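Local structure of uncharacterized protein MJ0690 (Methanocaldococcus jannaschii, 3K32) at residues Val9-Ser14 with Ser20-Ile25; Ile63-Lys68 with Glu96-Glu101. The protein is of unknown function but may act in tRNA modification, possibly as a subunit of a tRNA methyltransferase. All coordinates share one frame; numbering follows the deposited sequence.

Interaction 1: Val9-Ser14 with Ser20-Ile25; sequences VHVLFS and SLSAVI
Phe13, just past strand 8-12, and Ser20 of helix 17-28 stand with their CA atoms 7.4 Å apart, and between 9-14 and 20-25 the closest CA atoms, those of Val11 and Ala23, are 7.0 Å apart, a closeness that small residues on the helix allow. Val11 directs its side chain at the helix. With CG1 anti to the backbone N (chi1 -171°), that methyl comes to 3.9 Å from Ser22 OG, a van der Waals contact; the hydroxyl itself is hydrogen-bonded to Ser19 O. Phe13, its CG likewise anti (chi1 -178°), carries its ring across to Ser20 and meets it at the edge: CE1 lies 3.8 Å from Ser20 CA, which sits near the ring plane, and equally far from Ser20 OG. This hydroxyl is bonded to Gly16 O, so both buried serines can face apolar groups. The chain from Ser14 reads SGGKDS, matching the SGGxDS PP-loop motif of HUP-clan ATP pyrophosphatases and suggesting, without proving, a nucleotide-binding loop. Ala23 and Phe13 both continue onto Leu35 of strand 32-39, Val11 also touches Ala106 of strand 104-106, and Leu56 of helix 47-56 lies against both Phe13 and Ser20.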
ATOM      1  N   VAL B   9     -12.319   5.887 -10.307  1.00 27.23           N
ATOM      2  CA  VAL B   9     -12.283   5.139  -9.068  1.00 18.56           C
ATOM      3  C   VAL B   9     -12.977   5.926  -7.970  1.00 22.38           C
ATOM      4  O   VAL B   9     -12.861   7.140  -7.884  1.00 30.63           O
ATOM      5  CB  VAL B   9     -10.857   4.835  -8.637  1.00 28.60           C
ATOM      6  CG1 VAL B   9     -10.021   6.094  -8.636  1.00  9.77           C
ATOM      7  CG2 VAL B   9     -10.875   4.207  -7.265  1.00 29.81           C
ATOM      8  N   HIS B  10     -13.722   5.231  -7.132  1.00 24.37           N
ATOM      9  CA  HIS B  10     -14.515   5.905  -6.125  1.00 29.23           C
ATOM     10  C   HIS B  10     -13.871   5.731  -4.757  1.00 33.38           C
ATOM     11  O   HIS B  10     -13.707   4.615  -4.269  1.00 42.38           O
ATOM     12  CB  HIS B  10     -15.966   5.416  -6.181  1.00 22.84           C
ATOM     13  CG  HIS B  10     -16.664   5.800  -7.457  1.00 31.43           C
ATOM     14  ND1 HIS B  10     -16.570   5.043  -8.609  1.00 36.98           N
ATOM     15  CD2 HIS B  10     -17.416   6.875  -7.771  1.00 33.11           C
ATOM     16  CE1 HIS B  10     -17.253   5.635  -9.572  1.00 40.58           C
ATOM     17  NE2 HIS B  10     -17.772   6.751  -9.098  1.00 37.78           N
ATOM     18  N   VAL B  11     -13.490   6.854  -4.162  1.00 29.43           N
ATOM     19  CA  VAL B  11     -12.641   6.865  -2.985  1.00 25.25           C
ATOM     20  C   VAL B  11     -13.395   7.327  -1.745  1.00 28.02           C
ATOM     21  O   VAL B  11     -13.738   8.497  -1.619  1.00 26.67           O
ATOM     22  CB  VAL B  11     -11.475   7.840  -3.180  1.00 14.16           C
ATOM     23  CG1 VAL B  11     -10.454   7.689  -2.052  1.00 17.41           C
ATOM     24  CG2 VAL B  11     -10.827   7.653  -4.533  1.00 19.79           C
ATOM     25  N   LEU B  12     -13.642   6.411  -0.822  1.00 26.87           N
ATOM     26  CA  LEU B  12     -14.133   6.810   0.486  1.00 26.52           C
ATOM     27  C   LEU B  12     -13.179   7.855   1.017  1.00 24.64           C
ATOM     28  O   LEU B  12     -11.965   7.682   0.978  1.00 28.11           O
ATOM     29  CB  LEU B  12     -14.204   5.613   1.422  1.00 27.16           C
ATOM     30  CG  LEU B  12     -15.411   4.732   1.113  1.00 30.94           C
ATOM     31  CD1 LEU B  12     -15.184   3.301   1.562  1.00 24.09           C
ATOM     32  CD2 LEU B  12     -16.651   5.339   1.779  1.00 30.04           C
ATOM     33  N   PHE B  13     -13.726   8.956   1.497  1.00 33.47           N
ATOM     34  CA  PHE B  13     -12.906  10.123   1.757  1.00 31.93           C
ATOM     35  C   PHE B  13     -13.420  10.860   2.992  1.00 37.46           C
ATOM     36  O   PHE B  13     -14.614  11.166   3.094  1.00 28.11           O
ATOM     37  CB  PHE B  13     -12.922  11.005   0.511  1.00 23.02           C
ATOM     38  CG  PHE B  13     -12.064  12.233   0.604  1.00 29.98           C
ATOM     39  CD1 PHE B  13     -10.687  12.150   0.454  1.00 29.61           C
ATOM     40  CD2 PHE B  13     -12.643  13.485   0.786  1.00 25.28           C
ATOM     41  CE1 PHE B  13      -9.902  13.287   0.522  1.00 34.08           C
ATOM     42  CE2 PHE B  13     -11.860  14.626   0.837  1.00 31.10           C
ATOM     43  CZ  PHE B  13     -10.486  14.526   0.714  1.00 30.10           C
ATOM     44  N   SER B  14     -12.512  11.123   3.933  1.00 34.38           N
ATOM     45  CA  SER B  14     -12.877  11.744   5.210  1.00 38.00           C
ATOM     46  C   SER B  14     -12.385  13.177   5.285  1.00 37.93           C
ATOM     47  O   SER B  14     -12.852  13.955   6.114  1.00 38.45           O
ATOM     48  CB  SER B  14     -12.250  10.982   6.370  1.00 38.35           C
ATOM     49  OG  SER B  14     -10.865  11.307   6.456  1.00 47.45           O
ATOM     50  N   SER B  20      -6.490  12.169   1.998  1.00 19.28           N
ATOM     51  CA  SER B  20      -6.131  13.062   0.909  1.00 22.41           C
ATOM     52  C   SER B  20      -4.945  12.510   0.118  1.00 21.16           C
ATOM     53  O   SER B  20      -4.931  12.572  -1.092  1.00 23.11           O
ATOM     54  CB  SER B  20      -5.800  14.448   1.456  1.00 31.44           C
ATOM     55  OG  SER B  20      -6.906  14.992   2.144  1.00 31.08           O
ATOM     56  N   LEU B  21      -3.958  11.959   0.817  1.00 23.73           N
ATOM     57  CA  LEU B  21      -2.849  11.282   0.167  1.00 15.19           C
ATOM     58  C   LEU B  21      -3.344  10.144  -0.715  1.00 23.65           C
ATOM     59  O   LEU B  21      -2.803   9.928  -1.811  1.00 28.44           O
ATOM     60  CB  LEU B  21      -1.834  10.746   1.185  1.00 15.96           C
ATOM     61  CG  LEU B  21      -0.917  11.767   1.859  1.00 36.03           C
ATOM     62  CD1 LEU B  21       0.095  11.065   2.756  1.00 39.68           C
ATOM     63  CD2 LEU B  21      -0.223  12.640   0.821  1.00 40.02           C
ATOM     64  N   SER B  22      -4.364   9.410  -0.262  1.00 20.43           N
ATOM     65  CA  SER B  22      -4.855   8.321  -1.105  1.00 28.39           C
ATOM     66  C   SER B  22      -5.404   8.883  -2.418  1.00 30.17           C
ATOM     67  O   SER B  22      -5.084   8.380  -3.491  1.00 29.30           O
ATOM     68  CB  SER B  22      -5.870   7.406  -0.394  1.00 28.22           C
ATOM     69  OG  SER B  22      -7.110   8.049  -0.173  1.00 37.18           O
ATOM     70  N   ALA B  23      -6.219   9.931  -2.317  1.00 32.95           N
ATOM     71  CA  ALA B  23      -6.752  10.617  -3.493  1.00 31.80           C
ATOM     72  C   ALA B  23      -5.610  10.952  -4.440  1.00 28.38           C
ATOM     73  O   ALA B  23      -5.575  10.493  -5.579  1.00 22.04           O
ATOM     74  CB  ALA B  23      -7.475  11.899  -3.085  1.00 22.64           C
ATOM     75  N   VAL B  24      -4.677  11.750  -3.924  1.00 16.78           N
ATOM     76  CA  VAL B  24      -3.527  12.237  -4.661  1.00 24.09           C
ATOM     77  C   VAL B  24      -2.744  11.124  -5.336  1.00 18.42           C
ATOM     78  O   VAL B  24      -2.331  11.234  -6.469  1.00 25.14           O
ATOM     79  CB  VAL B  24      -2.583  13.006  -3.716  1.00 35.76           C
ATOM     80  CG1 VAL B  24      -1.291  13.369  -4.439  1.00 38.52           C
ATOM     81  CG2 VAL B  24      -3.278  14.242  -3.183  1.00 29.25           C
ATOM     82  N   ILE B  25      -2.540  10.034  -4.633  1.00 31.86           N
ATOM     83  CA  ILE B  25      -1.832   8.935  -5.242  1.00 33.58           C
ATOM     84  C   ILE B  25      -2.620   8.352  -6.407  1.00 34.91           C
ATOM     85  O   ILE B  25      -2.072   8.169  -7.496  1.00 36.39           O
ATOM     86  CB  ILE B  25      -1.483   7.878  -4.205  1.00 29.65           C
ATOM     87  CG1 ILE B  25      -0.479   8.483  -3.222  1.00 26.40           C
ATOM     88  CG2 ILE B  25      -0.934   6.620  -4.879  1.00 24.66           C
ATOM     89  CD1 ILE B  25      -0.203   7.606  -2.018  1.00 30.81           C
TER

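Interaction 2: Ile63-Lys68 with Glu96-Glu101; sequences ITLDRK and EILADE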
ATOM      1  N   ILE B  63     -22.881  10.239  -0.024  1.00 32.37           N
ATOM      2  CA  ILE B  63     -23.788   9.128  -0.154  1.00 20.02           C
ATOM      3  C   ILE B  63     -24.487   8.869   1.180  1.00 27.71           C
ATOM      4  O   ILE B  63     -23.838   8.638   2.213  1.00 26.30           O
ATOM      5  CB  ILE B  63     -22.992   7.901  -0.545  1.00 16.68           C
ATOM      6  CG1 ILE B  63     -22.354   8.143  -1.907  1.00 20.51           C
ATOM      7  CG2 ILE B  63     -23.874   6.650  -0.536  1.00 10.88           C
ATOM      8  CD1 ILE B  63     -21.769   6.933  -2.523  1.00 27.17           C
ATOM      9  N   THR B  64     -25.809   8.910   1.164  1.00 29.33           N
ATOM     10  CA  THR B  64     -26.576   8.731   2.384  1.00 36.67           C
ATOM     11  C   THR B  64     -26.968   7.264   2.579  1.00 41.37           C
ATOM     12  O   THR B  64     -27.568   6.649   1.697  1.00 44.68           O
ATOM     13  CB  THR B  64     -27.817   9.635   2.374  1.00 40.38           C
ATOM     14  OG1 THR B  64     -27.406  10.978   2.087  1.00 38.61           O
ATOM     15  CG2 THR B  64     -28.527   9.598   3.718  1.00 33.76           C
ATOM     16  N   LEU B  65     -26.607   6.706   3.734  1.00 34.74           N
ATOM     17  CA  LEU B  65     -26.908   5.308   4.049  1.00 28.58           C
ATOM     18  C   LEU B  65     -27.881   5.218   5.219  1.00 27.38           C
ATOM     19  O   LEU B  65     -28.100   6.203   5.922  1.00 28.14           O
ATOM     20  CB  LEU B  65     -25.618   4.539   4.349  1.00 22.27           C
ATOM     21  CG  LEU B  65     -25.013   3.816   3.129  1.00 33.73           C
ATOM     22  CD1 LEU B  65     -25.306   4.519   1.817  1.00 27.52           C
ATOM     23  CD2 LEU B  65     -23.530   3.581   3.295  1.00 28.22           C
ATOM     24  N   ASP B  66     -28.466   4.043   5.416  1.00 38.03           N
ATOM     25  CA  ASP B  66     -29.435   3.836   6.491  1.00 40.92           C
ATOM     26  C   ASP B  66     -28.808   4.083   7.876  1.00 46.05           C
ATOM     27  O   ASP B  66     -27.728   3.569   8.194  1.00 42.63           O
ATOM     28  CB  ASP B  66     -30.037   2.427   6.403  1.00 39.13           C
ATOM     29  CG  ASP B  66     -31.252   2.241   7.313  1.00 57.97           C
ATOM     30  OD1 ASP B  66     -31.177   2.536   8.536  1.00 45.30           O
ATOM     31  OD2 ASP B  66     -32.294   1.775   6.797  1.00 72.23           O
ATOM     32  N   ARG B  67     -29.507   4.875   8.689  1.00 43.66           N
ATOM     33  CA  ARG B  67     -29.041   5.266  10.017  1.00 37.28           C
ATOM     34  C   ARG B  67     -28.868   4.082  10.981  1.00 37.85           C
ATOM     35  O   ARG B  67     -28.233   4.204  12.021  1.00 40.34           O
ATOM     36  CB  ARG B  67     -30.011   6.280  10.613  1.00 27.67           C
ATOM     37  CG  ARG B  67     -29.767   6.597  12.075  1.00 29.31           C
ATOM     38  CD  ARG B  67     -30.934   7.335  12.715  1.00 27.53           C
ATOM     39  NE  ARG B  67     -30.614   7.653  14.100  1.00 40.31           N
ATOM     40  CZ  ARG B  67     -30.499   8.883  14.595  1.00 34.98           C
ATOM     41  NH1 ARG B  67     -30.706   9.941  13.823  1.00 28.74           N
ATOM     42  NH2 ARG B  67     -30.183   9.048  15.874  1.00 32.37           N
ATOM     43  N   LYS B  68     -29.428   2.935  10.625  1.00 39.95           N
ATOM     44  CA  LYS B  68     -29.364   1.757  11.479  1.00 41.22           C
ATOM     45  C   LYS B  68     -27.943   1.208  11.544  1.00 38.09           C
ATOM     46  O   LYS B  68     -27.575   0.512  12.503  1.00 26.53           O
ATOM     47  CB  LYS B  68     -30.307   0.676  10.950  1.00 49.85           C
ATOM     48  CG  LYS B  68     -29.937   0.186   9.552  1.00 64.28           C
ATOM     49  CD  LYS B  68     -29.818  -1.332   9.492  1.00 71.30           C
ATOM     50  CE  LYS B  68     -30.648  -1.910   8.352  1.00 70.93           C
ATOM     51  NZ  LYS B  68     -32.105  -1.605   8.506  1.00 66.77           N
ATOM     52  N   GLU B  96     -19.580  -3.314   1.312  1.00 29.99           N
ATOM     53  CA  GLU B  96     -20.540  -4.233   0.671  1.00 33.36           C
ATOM     54  C   GLU B  96     -21.583  -3.481  -0.135  1.00 38.21           C
ATOM     55  O   GLU B  96     -21.903  -3.863  -1.262  1.00 45.27           O
ATOM     56  CB  GLU B  96     -21.295  -5.092   1.688  1.00 20.82           C
ATOM     57  CG  GLU B  96     -20.462  -6.077   2.442  1.00 30.35           C
ATOM     58  CD  GLU B  96     -19.958  -7.209   1.580  1.00 36.22           C
ATOM     59  OE1 GLU B  96     -20.744  -7.761   0.785  1.00 32.51           O
ATOM     60  OE2 GLU B  96     -18.766  -7.551   1.711  1.00 46.90           O
ATOM     61  N   ILE B  97     -22.134  -2.433   0.469  1.00 32.52           N
ATOM     62  CA  ILE B  97     -23.149  -1.615  -0.181  1.00 31.73           C
ATOM     63  C   ILE B  97     -22.581  -0.891  -1.395  1.00 21.91           C
ATOM     64  O   ILE B  97     -23.157  -0.928  -2.473  1.00 29.02           O
ATOM     65  CB  ILE B  97     -23.750  -0.580   0.795  1.00 32.98           C
ATOM     66  CG1 ILE B  97     -24.469  -1.283   1.958  1.00 32.26           C
ATOM     67  CG2 ILE B  97     -24.701   0.352   0.062  1.00 21.05           C
ATOM     68  CD1 ILE B  97     -25.034  -0.327   3.002  1.00 26.72           C
ATOM     69  N   LEU B  98     -21.449  -0.231  -1.211  1.00 18.50           N
ATOM     70  CA  LEU B  98     -20.849   0.543  -2.288  1.00 26.60           C
ATOM     71  C   LEU B  98     -20.358  -0.349  -3.417  1.00 25.58           C
ATOM     72  O   LEU B  98     -20.347   0.054  -4.575  1.00 37.26           O
ATOM     73  CB  LEU B  98     -19.720   1.425  -1.748  1.00 35.31           C
ATOM     74  CG  LEU B  98     -20.178   2.735  -1.090  1.00 40.86           C
ATOM     75  CD1 LEU B  98     -20.968   3.543  -2.068  1.00 43.36           C
ATOM     76  CD2 LEU B  98     -21.052   2.466   0.116  1.00 51.83           C
ATOM     77  N   ALA B  99     -19.980  -1.575  -3.083  1.00 32.22           N
ATOM     78  CA  ALA B  99     -19.507  -2.527  -4.092  1.00 37.68           C
ATOM     79  C   ALA B  99     -20.577  -2.986  -5.090  1.00 29.29           C
ATOM     80  O   ALA B  99     -20.265  -3.643  -6.068  1.00 36.76           O
ATOM     81  CB  ALA B  99     -18.846  -3.728  -3.427  1.00 37.30           C
ATOM     82  N   ASP B 100     -21.841  -2.672  -4.825  1.00 27.43           N
ATOM     83  CA  ASP B 100     -22.914  -2.996  -5.766  1.00 17.75           C
ATOM     84  C   ASP B 100     -23.022  -1.913  -6.820  1.00 25.44           C
ATOM     85  O   ASP B 100     -23.582  -2.146  -7.894  1.00 38.24           O
ATOM     86  CB  ASP B 100     -24.275  -3.173  -5.053  1.00 29.04           C
ATOM     87  CG  ASP B 100     -24.347  -4.454  -4.206  1.00 44.03           C
ATOM     88  OD1 ASP B 100     -23.809  -5.495  -4.630  1.00 39.37           O
ATOM     89  OD2 ASP B 100     -24.951  -4.425  -3.111  1.00 52.01           O
ATOM     90  N   GLU B 101     -22.475  -0.733  -6.523  1.00 29.02           N
ATOM     91  CA  GLU B 101     -22.617   0.427  -7.404  1.00 39.28           C
ATOM     92  C   GLU B 101     -21.348   0.833  -8.157  1.00 35.71           C
ATOM     93  O   GLU B 101     -21.438   1.373  -9.250  1.00 33.24           O
ATOM     94  CB  GLU B 101     -23.160   1.633  -6.632  1.00 55.71           C
ATOM     95  CG  GLU B 101     -24.630   1.525  -6.259  1.00 76.66           C
ATOM     96  CD  GLU B 101     -24.882   1.806  -4.781  1.00 96.02           C
ATOM     97  OE1 GLU B 101     -25.724   1.105  -4.178  1.00 99.89           O
ATOM     98  OE2 GLU B 101     -24.234   2.719  -4.222  1.00100.48           O
TER
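Ile63 and Leu65, on the edge strand 59-64 and the turn just after it, meet Ile97 and Leu98 on helix 84-98, which packs on a face of the five-stranded parallel sheet of this Rossmann-like, HUP-type alpha/beta fold. The segments stand well apart, 9.3 Å between the CA atoms of Ile63 and Leu98, so branched aliphatic side chains of some length are needed to bridge them. No hydrogen bond crosses the gap.

The tight part lies toward the sheet. Ile63 and Leu98 run alongside one another in opposing senses, and CD1 of Ile63 comes to 3.5 Å from CD1 of Leu98, which is buried. Beneath this cluster Ile63 and Leu65 rest on Ile38, and Leu98 on Leu105, of neighbouring strands.

The looser part lies at Leu65 and Ile97, both partly exposed. They reach for each other tip to tip, Leu65 CG being 4.1 Å from Ile97 CD1. The isoleucine extends its chain, chi2 177°, and this carries CD1 out to the leucine. Beyond Leu65 the chain becomes charged: Asp66 and Lys68 lie exposed at the turn into helix 68-80, where solvent can serve them. Asp66 also caps the start of that helix, a place where a short carboxylate can accept from a backbone N-H not yet used within the helix: Lys68 N lies 2.8 Å from Asp66 OD1, although the position of that oxygen is somewhat doubtful. Elsewhere, ion pairs of Glu96 with Arg129 and Asp100 with Lys130 tie 96-101 to helix 120-130.

Leu98 has a hand in both parts, one methyl of its fork meeting Ile63 while the other, CD2, lies 4.2 Å from CD2 of Leu65.

Both interactions pack a helix against the same parallel sheet without a hydrogen bond crossing between their segments, and each buries a similar area, yet they differ in depth. Interaction 1, at the central strand, is the core contact: all its touching residues are buried, and small residues let the backbones come close, the serine hydroxyls being satisfied by nearby backbone carbonyls. Interaction 2, at the edge strand, is only partly buried; longer aliphatic chains span a wider gap, and charged residues border it. The two centres lie about 18 Å apart and the nearest atoms about 5 Å, with no direct touch. Strand 32-39, between the two strands, receives side chains from both contacts, Leu35 in interaction 1 and Ile38 in interaction 2.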